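Sf11-rnase (Nicotiana alata, PDB 1IOO) cleaves RNA as a stylar T2-family ribonuclease associated with gametophytic self-incompatibility, by which the plant discriminates between self and non-self pollen. Local coordinates at residues 115-120 with 139-144; 131-136 with 189-194. One frame throughout, in Å; residues are numbered along the deposited sequence.

Both contacts involve helix 134-145 but grip it at different points and by different chemistry, and both are partly buried. Interaction 1 (115-120 with 139-144) packs its later turns against the start of helix 117-123; it is a seam made largely of methyl groups, whose far side meets a glycan. Interaction 2 (131-136 with 189-194) lies farther out, its centre about 19 Å from the centre of the chain against about 14 Å; there strand 192-194 pairs by backbone hydrogen bonds with the strand that leads toward the helix, and two waters extend the polar network. The contacts meet directly: Leu118 CD1 of interaction 1 packs on Phe194 CZ of interaction 2 at 3.9 Å.

Interaction 1. Residues 115-120 with 139-144; sequences FDLLRT and DAIKTV. With NAG (2-acetamido-2-deoxy-beta-D-glucopyranose), chain C; NAG (2-acetamido-2-deoxy-beta-D-glucopyranose), chain B.
Phe115, Leu117 and Thr120 meet Ala140, Ile141, Thr143 and Val144 in a largely apolar seam, where the start of helix 117-123, with Phe115 of the turn before it, leans on the later turns of helix 134-145. Val144 is the hub, its two methyls serving different neighbours. CG2 receives Leu117 CD2 at 3.8 Å and also touches CD2 of the Phe115 ring, while CG1 lies beside Thr120 OG1, the two side chains sliding past each other in opposite directions. The same ring turns its edge to the backbone, so that Val144 O lies in the ring plane, 3.7 Å from Phe115 CE2. Deeper in the seam, Leu117 CD2 also reaches Ile141 CD1 at 4.0 Å, the two side chains crossing at about a right angle.

At the outer side the contact becomes more polar. Thr120 sets CG2 anti to its backbone N, and this methyl comes within 3.4 Å of Ala140 O. That oxygen is already engaged within its own helix: it accepts from Thr143 N and from Thr143 OG1, the hydroxyl bond measuring 2.6 Å. Thr143 chi1 of 63° puts OG1 between backbone N and carbonyl carbon, turned back toward the preceding turn.

Asp116, the N-cap of helix 117-123, accepts Arg119 N through OD1, met from 64° above the carboxylate plane. Its other oxygen, OD2, lies 3.5 Å from C3 of the NAG of chain B, and the acetyl methyl C8 of the NAG of chain C approaches Phe115 C, so the glycan runs beside this capping turn. On the inner side, Leu117 and Ile141 both touch Ile166, and Phe115 touches Ile168 and Phe170, all of strand 162-170. The result is a pair of helices packed on an antiparallel sheet, part of the alpha+beta fold of RNase T2 enzymes.

Interaction 2. Residues 131-136 with 189-194; sequences SYTFQD and TAKVLF
Val192 and Leu193 pair antiparallel with Tyr132 and Ser131, and the chain approaches this short ribbon from Ala190, whose carbonyl oxygen reaches Phe134 N through one bridging water. Lys191 comes next, with its extended side chain laid across the partner backbone: CD rests 3.7 Å from Ser131 O, and beyond it a second water accepts from Lys191 NZ and donates to the same Ser131 O. One carbonyl is thus met both by the aliphatic part of the lysine and, through water, by its ammonium group.

Val192 carries the pairing. Its N and O both bond to the backbone of Tyr132; Tyr132 N donates to Val192 O at 2.8 Å, and the return bond from Val192 N to Tyr132 O is short at 2.5 Å. Val192 O also receives a CA-H contact from Ser131 CA at 3.1 Å.

Leu193 forms the non-hydrogen-bonded pair with Ser131, whose OG lies 3.5 Å from Leu193 CA and close to CD1. Backbone bonds of Leu193 with Pro161 and Leu163 tie the ribbon to the region of strand 162-170.

Phe194 CB meets the edge of the Tyr132 ring, 4.0 Å from CE1. The tyrosine hydroxyl is bonded to Ile127 O, while the Phe194 ring meets Trp11.

Just past the pair, Thr133 caps helix 134-145, its OG1 accepting Asp136 N at 3.2 Å. In this T2 ribonuclease fold the last strand, 192-194, is thereby joined to strand 130-132 in a two-stranded antiparallel pair, one strand of which passes through the N-cap Thr133 into helix 134-145.

Interaction 1. Residues 115-120 with 139-144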
# COMPACT_ATOMS: atom_id res chain seq x y z
N PHE A 115 -4.21 -9.22 6.10
CA PHE A 115 -4.36 -9.79 4.78
C PHE A 115 -3.17 -10.62 4.33
O PHE A 115 -2.04 -10.47 4.79
CB PHE A 115 -4.57 -8.69 3.73
CG PHE A 115 -5.67 -7.73 4.05
CD1 PHE A 115 -5.38 -6.48 4.59
CD2 PHE A 115 -6.99 -8.09 3.84
CE1 PHE A 115 -6.42 -5.59 4.92
CE2 PHE A 115 -8.03 -7.22 4.17
CZ PHE A 115 -7.75 -5.97 4.71
N ASP A 116 -3.50 -11.53 3.42
CA ASP A 116 -2.54 -12.32 2.69
C ASP A 116 -3.05 -12.37 1.26
O ASP A 116 -3.58 -13.39 0.81
CB ASP A 116 -2.41 -13.74 3.25
CG ASP A 116 -1.25 -14.50 2.62
OD1 ASP A 116 -0.72 -14.05 1.58
OD2 ASP A 116 -0.86 -15.56 3.16
N LEU A 117 -2.98 -11.22 0.60
CA LEU A 117 -3.52 -11.05 -0.74
C LEU A 117 -2.90 -12.01 -1.73
O LEU A 117 -3.57 -12.45 -2.66
CB LEU A 117 -3.36 -9.60 -1.20
CG LEU A 117 -3.99 -8.53 -0.30
CD1 LEU A 117 -3.92 -7.19 -1.01
CD2 LEU A 117 -5.45 -8.88 0.01
N LEU A 118 -1.63 -12.33 -1.56
CA LEU A 118 -0.99 -13.27 -2.47
C LEU A 118 -1.70 -14.62 -2.41
O LEU A 118 -1.96 -15.24 -3.45
CB LEU A 118 0.49 -13.42 -2.12
CG LEU A 118 1.28 -14.28 -3.11
CD1 LEU A 118 1.19 -13.67 -4.51
CD2 LEU A 118 2.73 -14.37 -2.66
N ARG A 119 -2.01 -15.07 -1.20
CA ARG A 119 -2.71 -16.33 -1.01
C ARG A 119 -4.16 -16.23 -1.50
O ARG A 119 -4.69 -17.16 -2.12
CB ARG A 119 -2.65 -16.73 0.47
CG ARG A 119 -3.43 -18.00 0.83
CD ARG A 119 -2.95 -19.22 0.07
NE ARG A 119 -3.63 -20.43 0.55
CZ ARG A 119 -3.67 -21.58 -0.11
NH1 ARG A 119 -3.06 -21.71 -1.28
NH2 ARG A 119 -4.32 -22.62 0.41
N THR A 120 -4.81 -15.11 -1.21
CA THR A 120 -6.18 -14.90 -1.65
C THR A 120 -6.27 -14.95 -3.17
O THR A 120 -7.17 -15.57 -3.74
CB THR A 120 -6.73 -13.56 -1.13
OG1 THR A 120 -6.80 -13.60 0.30
CG2 THR A 120 -8.13 -13.29 -1.70
N ASP A 139 -12.60 -8.90 -7.98
CA ASP A 139 -13.48 -9.83 -7.27
C ASP A 139 -12.74 -10.62 -6.19
O ASP A 139 -13.23 -10.78 -5.07
CB ASP A 139 -14.15 -10.80 -8.24
CG ASP A 139 -15.23 -10.15 -9.08
OD1 ASP A 139 -15.65 -9.01 -8.76
OD2 ASP A 139 -15.69 -10.78 -10.06
N ALA A 140 -11.55 -11.11 -6.53
CA ALA A 140 -10.76 -11.88 -5.58
C ALA A 140 -10.42 -11.06 -4.33
O ALA A 140 -10.58 -11.53 -3.21
CB ALA A 140 -9.48 -12.37 -6.26
N ILE A 141 -9.96 -9.83 -4.54
CA ILE A 141 -9.59 -8.98 -3.41
C ILE A 141 -10.81 -8.59 -2.58
O ILE A 141 -10.73 -8.54 -1.35
CB ILE A 141 -8.86 -7.70 -3.91
CG1 ILE A 141 -7.58 -8.10 -4.66
CG2 ILE A 141 -8.54 -6.78 -2.75
CD1 ILE A 141 -6.58 -8.92 -3.83
N LYS A 142 -11.94 -8.34 -3.23
CA LYS A 142 -13.13 -7.92 -2.49
C LYS A 142 -13.61 -8.99 -1.52
O LYS A 142 -14.35 -8.69 -0.58
CB LYS A 142 -14.26 -7.53 -3.45
CG LYS A 142 -15.38 -6.77 -2.74
CD LYS A 142 -16.39 -6.21 -3.73
CE LYS A 142 -17.48 -5.44 -3.01
NZ LYS A 142 -18.44 -4.88 -3.99
N THR A 143 -13.20 -10.24 -1.73
CA THR A 143 -13.61 -11.30 -0.81
C THR A 143 -13.05 -11.07 0.58
O THR A 143 -13.58 -11.58 1.57
CB THR A 143 -13.20 -12.72 -1.28
OG1 THR A 143 -11.77 -12.83 -1.34
CG2 THR A 143 -13.81 -13.02 -2.63
N VAL A 144 -11.97 -10.29 0.68
CA VAL A 144 -11.36 -10.00 1.97
C VAL A 144 -11.49 -8.52 2.34
O VAL A 144 -11.50 -8.17 3.52
CB VAL A 144 -9.87 -10.43 2.02
CG1 VAL A 144 -9.76 -11.94 1.89
CG2 VAL A 144 -9.08 -9.74 0.93
C1 NAG C . 0.68 -13.21 7.89
C2 NAG C . -0.54 -13.77 8.62
C3 NAG C . -0.37 -13.64 10.14
C4 NAG C . 0.98 -14.26 10.59
C5 NAG C . 2.12 -13.68 9.75
C6 NAG C . 3.46 -14.33 10.05
C7 NAG C . -2.65 -13.70 7.45
C8 NAG C . -3.80 -12.87 6.92
N2 NAG C . -1.73 -13.07 8.18
O3 NAG C . -1.45 -14.31 10.77
O4 NAG C . 1.22 -13.97 11.99
O5 NAG C . 1.86 -13.88 8.34
O6 NAG C . 3.46 -15.70 9.70
O7 NAG C . -2.58 -14.90 7.19
C1 NAG B . 2.77 -12.48 3.09
C2 NAG B . 3.14 -13.77 3.85
C3 NAG B . 2.00 -14.21 4.76
C4 NAG B . 1.63 -13.06 5.69
C5 NAG B . 1.24 -11.85 4.84
C6 NAG B . 0.88 -10.64 5.69
C7 NAG B . 4.40 -15.72 3.21
C8 NAG B . 4.44 -16.98 2.37
N2 NAG B . 3.46 -14.83 2.91
O3 NAG B . 2.41 -15.33 5.53
O4 NAG B . 0.54 -13.45 6.53
O5 NAG B . 2.35 -11.46 4.00
O6 NAG B . 2.02 -10.17 6.40
O7 NAG B . 5.22 -15.57 4.12

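Interaction 2. Residues 131-136 with 189-194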
# COMPACT_ATOMS: atom_id res chain seq x y z
N SER A 131 -1.42 -13.13 -16.89
CA SER A 131 -2.29 -11.96 -16.91
C SER A 131 -3.74 -12.35 -16.66
O SER A 131 -4.18 -13.44 -17.03
CB SER A 131 -2.17 -11.25 -18.25
OG SER A 131 -0.83 -10.82 -18.45
N TYR A 132 -4.48 -11.45 -16.03
CA TYR A 132 -5.87 -11.70 -15.68
C TYR A 132 -6.71 -10.46 -15.90
O TYR A 132 -6.18 -9.35 -15.95
CB TYR A 132 -5.94 -12.11 -14.22
CG TYR A 132 -4.95 -13.19 -13.87
CD1 TYR A 132 -3.62 -12.88 -13.58
CD2 TYR A 132 -5.32 -14.53 -13.88
CE1 TYR A 132 -2.69 -13.88 -13.30
CE2 TYR A 132 -4.41 -15.54 -13.60
CZ TYR A 132 -3.09 -15.20 -13.31
OH TYR A 132 -2.18 -16.20 -13.04
N THR A 133 -8.02 -10.65 -16.01
CA THR A 133 -8.90 -9.52 -16.19
C THR A 133 -8.97 -8.69 -14.92
O THR A 133 -8.79 -9.21 -13.81
CB THR A 133 -10.35 -9.94 -16.56
OG1 THR A 133 -10.93 -10.68 -15.49
CG2 THR A 133 -10.34 -10.78 -17.83
N PHE A 134 -9.22 -7.40 -15.07
CA PHE A 134 -9.34 -6.52 -13.93
C PHE A 134 -10.42 -7.02 -12.98
O PHE A 134 -10.22 -7.06 -11.76
CB PHE A 134 -9.70 -5.11 -14.40
CG PHE A 134 -10.04 -4.17 -13.28
CD1 PHE A 134 -9.05 -3.43 -12.64
CD2 PHE A 134 -11.36 -4.06 -12.84
CE1 PHE A 134 -9.37 -2.59 -11.59
CE2 PHE A 134 -11.68 -3.22 -11.78
CZ PHE A 134 -10.69 -2.48 -11.15
N GLN A 135 -11.56 -7.43 -13.54
CA GLN A 135 -12.69 -7.88 -12.75
C GLN A 135 -12.34 -9.10 -11.90
O GLN A 135 -12.77 -9.19 -10.75
CB GLN A 135 -13.88 -8.21 -13.66
CG GLN A 135 -15.20 -8.32 -12.90
CD GLN A 135 -15.58 -7.02 -12.22
OE1 GLN A 135 -15.60 -5.96 -12.85
NE2 GLN A 135 -15.90 -7.09 -10.93
N ASP A 136 -11.59 -10.03 -12.46
CA ASP A 136 -11.20 -11.23 -11.71
C ASP A 136 -10.32 -10.86 -10.52
O ASP A 136 -10.49 -11.38 -9.42
CB ASP A 136 -10.48 -12.23 -12.61
CG ASP A 136 -11.45 -13.01 -13.50
OD1 ASP A 136 -12.67 -12.86 -13.32
OD2 ASP A 136 -10.98 -13.77 -14.37
N THR A 189 -9.65 -2.96 -21.17
CA THR A 189 -9.85 -3.50 -22.51
C THR A 189 -8.85 -4.62 -22.78
O THR A 189 -8.85 -5.24 -23.85
CB THR A 189 -9.68 -2.42 -23.61
OG1 THR A 189 -8.30 -2.04 -23.71
CG2 THR A 189 -10.53 -1.20 -23.29
N ALA A 190 -7.99 -4.86 -21.80
CA ALA A 190 -6.98 -5.90 -21.90
C ALA A 190 -6.69 -6.50 -20.53
O ALA A 190 -7.01 -5.90 -19.51
CB ALA A 190 -5.70 -5.31 -22.48
N LYS A 191 -6.10 -7.68 -20.52
CA LYS A 191 -5.77 -8.34 -19.27
C LYS A 191 -4.68 -7.59 -18.52
O LYS A 191 -3.96 -6.77 -19.10
CB LYS A 191 -5.36 -9.79 -19.52
CG LYS A 191 -6.50 -10.68 -20.01
CD LYS A 191 -6.16 -12.15 -19.91
CE LYS A 191 -7.34 -13.03 -20.29
NZ LYS A 191 -7.07 -14.47 -20.01
N VAL A 192 -4.57 -7.87 -17.23
CA VAL A 192 -3.58 -7.23 -16.37
C VAL A 192 -2.50 -8.22 -15.96
O VAL A 192 -2.79 -9.31 -15.46
CB VAL A 192 -4.26 -6.67 -15.10
CG1 VAL A 192 -3.24 -6.02 -14.19
CG2 VAL A 192 -5.34 -5.68 -15.49
N LEU A 193 -1.25 -7.83 -16.16
CA LEU A 193 -0.13 -8.69 -15.81
C LEU A 193 0.14 -8.71 -14.30
O LEU A 193 0.12 -7.67 -13.65
CB LEU A 193 1.14 -8.20 -16.52
CG LEU A 193 2.46 -8.89 -16.15
CD1 LEU A 193 2.40 -10.35 -16.57
CD2 LEU A 193 3.62 -8.18 -16.83
N PHE A 194 0.32 -9.91 -13.76
CA PHE A 194 0.74 -10.09 -12.38
C PHE A 194 2.19 -10.53 -12.41
O PHE A 194 2.49 -11.72 -12.53
CB PHE A 194 -0.16 -11.15 -11.71
CG PHE A 194 -0.07 -11.20 -10.19
CD1 PHE A 194 0.66 -10.26 -9.47
CD2 PHE A 194 -0.73 -12.21 -9.49
CE1 PHE A 194 0.73 -10.33 -8.07
CE2 PHE A 194 -0.66 -12.29 -8.10
CZ PHE A 194 0.07 -11.34 -7.38
O HOH W 1 -6.26 -15.11 -17.29
O HOH W 2 -9.00 -6.21 -17.70